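Local coordinates for kinesin-like protein KAR3 (Saccharomyces cerevisiae, PDB 1F9V), which is a kinesin-family motor that probably couples ATP hydrolysis to movement along microtubules, at residues A[38-43]-A[54-59]. The protein carries 2 engineered substitutions. Sequence-based numbering, arbitrary orientation.
Sequences QSMEVT and FKFDKI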
loop_
_atom_site.group_PDB
_atom_site.type_symbol
_atom_site.label_atom_id
_atom_site.label_comp_id
_atom_site.label_asym_id
_atom_site.label_seq_id
_atom_site.Cartn_x
_atom_site.Cartn_y
_atom_site.Cartn_z
ATOM N N GLN A 38 14.200 7.935 9.809
ATOM C CA GLN A 38 14.997 6.784 10.206
ATOM C C GLN A 38 15.855 6.392 9.012
ATOM O O GLN A 38 15.386 6.404 7.873
ATOM C CB GLN A 38 14.093 5.616 10.606
ATOM C CG GLN A 38 14.834 4.523 11.346
ATOM C CD GLN A 38 13.903 3.569 12.043
ATOM O OE1 GLN A 38 12.682 3.727 11.991
ATOM N NE2 GLN A 38 14.471 2.568 12.706
ATOM N N SER A 39 17.110 6.034 9.266
ATOM C CA SER A 39 18.006 5.674 8.180
ATOM C C SER A 39 18.481 4.231 8.224
ATOM O O SER A 39 18.386 3.552 9.247
ATOM C CB SER A 39 19.221 6.603 8.174
ATOM O OG SER A 39 19.946 6.462 9.380
ATOM N N MET A 40 18.979 3.769 7.082
ATOM C CA MET A 40 19.497 2.418 6.954
ATOM C C MET A 40 20.614 2.408 5.917
ATOM O O MET A 40 20.709 3.308 5.076
ATOM C CB MET A 40 18.376 1.452 6.541
ATOM C CG MET A 40 17.821 1.692 5.144
ATOM S SD MET A 40 16.342 0.705 4.802
ATOM C CE MET A 40 17.075 -0.921 4.576
ATOM N N GLU A 41 21.464 1.387 5.995
ATOM C CA GLU A 41 22.584 1.234 5.076
ATOM C C GLU A 41 22.611 -0.186 4.553
ATOM O O GLU A 41 22.434 -1.138 5.308
ATOM C CB GLU A 41 23.907 1.539 5.780
ATOM C CG GLU A 41 24.116 3.007 6.078
ATOM C CD GLU A 41 25.279 3.246 7.020
ATOM O OE1 GLU A 41 26.065 2.301 7.242
ATOM O OE2 GLU A 41 25.410 4.376 7.540
ATOM N N VAL A 42 22.825 -0.320 3.250
ATOM C CA VAL A 42 22.870 -1.626 2.615
ATOM C C VAL A 42 24.209 -1.767 1.914
ATOM O O VAL A 42 24.612 -0.895 1.147
ATOM C CB VAL A 42 21.731 -1.786 1.568
ATOM C CG1 VAL A 42 21.842 -3.133 0.869
ATOM C CG2 VAL A 42 20.377 -1.650 2.250
ATOM N N THR A 43 24.893 -2.873 2.178
ATOM C CA THR A 43 26.191 -3.125 1.570
ATOM C C THR A 43 26.287 -4.544 1.022
ATOM O O THR A 43 25.838 -5.495 1.661
ATOM C CB THR A 43 27.323 -2.940 2.591
ATOM O OG1 THR A 43 27.159 -1.694 3.272
ATOM C CG2 THR A 43 28.669 -2.955 1.891
ATOM N N PHE A 54 19.773 5.028 2.870
ATOM C CA PHE A 54 18.395 5.408 2.587
ATOM C C PHE A 54 17.755 5.953 3.856
ATOM O O PHE A 54 18.094 5.534 4.966
ATOM C CB PHE A 54 17.593 4.199 2.098
ATOM C CG PHE A 54 18.195 3.509 0.908
ATOM C CD1 PHE A 54 17.971 3.989 -0.376
ATOM C CD2 PHE A 54 18.987 2.380 1.069
ATOM C CE1 PHE A 54 18.528 3.353 -1.491
ATOM C CE2 PHE A 54 19.552 1.732 -0.035
ATOM C CZ PHE A 54 19.321 2.223 -1.323
ATOM N N LYS A 55 16.834 6.896 3.687
ATOM C CA LYS A 55 16.114 7.489 4.809
ATOM C C LYS A 55 14.627 7.467 4.476
ATOM O O LYS A 55 14.235 7.784 3.344
ATOM C CB LYS A 55 16.576 8.928 5.050
ATOM C CG LYS A 55 17.906 9.016 5.785
ATOM C CD LYS A 55 18.351 10.447 6.003
ATOM C CE LYS A 55 19.818 10.601 5.626
ATOM N NZ LYS A 55 20.652 11.016 6.783
ATOM N N PHE A 56 13.816 7.079 5.459
ATOM C CA PHE A 56 12.369 6.995 5.299
ATOM C C PHE A 56 11.693 7.535 6.545
ATOM O O PHE A 56 12.354 7.862 7.527
ATOM C CB PHE A 56 11.952 5.539 5.057
ATOM C CG PHE A 56 12.588 4.931 3.832
ATOM C CD1 PHE A 56 12.303 5.434 2.563
ATOM C CD2 PHE A 56 13.510 3.891 3.947
ATOM C CE1 PHE A 56 12.927 4.920 1.429
ATOM C CE2 PHE A 56 14.143 3.364 2.814
ATOM C CZ PHE A 56 13.852 3.880 1.554
ATOM N N ASP A 57 10.372 7.645 6.510
ATOM C CA ASP A 57 9.648 8.160 7.661
ATOM C C ASP A 57 9.731 7.171 8.817
ATOM O O ASP A 57 9.685 7.555 9.986
ATOM C CB ASP A 57 8.193 8.437 7.272
ATOM C CG ASP A 57 8.080 9.572 6.269
ATOM O OD1 ASP A 57 8.236 10.742 6.670
ATOM O OD2 ASP A 57 7.856 9.298 5.076
ATOM N N LYS A 58 9.867 5.894 8.481
ATOM C CA LYS A 58 9.972 4.853 9.492
ATOM C C LYS A 58 10.496 3.578 8.863
ATOM O O LYS A 58 10.186 3.261 7.712
ATOM C CB LYS A 58 8.602 4.583 10.128
ATOM C CG LYS A 58 8.616 3.504 11.208
ATOM C CD LYS A 58 8.493 4.062 12.632
ATOM C CE LYS A 58 8.648 5.577 12.708
ATOM N NZ LYS A 58 7.925 6.161 13.885
ATOM N N ILE A 59 11.314 2.851 9.609
ATOM C CA ILE A 59 11.840 1.594 9.112
ATOM C C ILE A 59 11.549 0.539 10.159
ATOM O O ILE A 59 11.969 0.661 11.306
ATOM C CB ILE A 59 13.359 1.657 8.846
ATOM C CG1 ILE A 59 13.664 2.746 7.813
ATOM C CG2 ILE A 59 13.845 0.308 8.313
ATOM C CD1 ILE A 59 15.140 2.957 7.541
#
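Gln38, Ser39 and Met40 pair with Phe56, Lys55 and Phe54 in an antiparallel beta hairpin, the central and one edge strand of a small three-stranded sheet of the kinesin motor domain; past Phe56 the chain turns at Asp57 and enters strand 58-60, which runs parallel to strand 4-11 of the large central sheet and lays Ile59 against the face that carries Gln38 and Met40. Reciprocal backbone bonds close the hydrogen-bonded pairs Gln38–Phe56 and Met40–Phe54. Between them, at the non-hydrogen-bonded pair, Ser39 CB lies 3.6 Å from Lys55 CG on the more exposed face, which suits a small polar residue and a long charged one.

Gln38 is directed to the other, buried face. With CG anti to the backbone N (chi1 -166°) and an extended chain beyond, its amide reaches Ile59, whose N donates to OE1 at 2.9 Å from above the carbonyl plane; NE2 bonds Asn29 O. An alanine here would probably leave the Ile59 N-H and Asn29 O without these mates and remove a side-chain tie between the small sheet and strand 58-60. Beside it, Ile59 CD1 packs 3.7 Å from Met40 CB, while the unbranched Met40 chain brings SD to 4.0 Å from Phe56 CE2, a Met-aromatic contact in the ring plane, at its edge. Phe54 and Phe56 also touch helix 325-338. Apolar side chains thus line the buried face, and the Gln38 amide set among them ties the hairpin to the strand that follows.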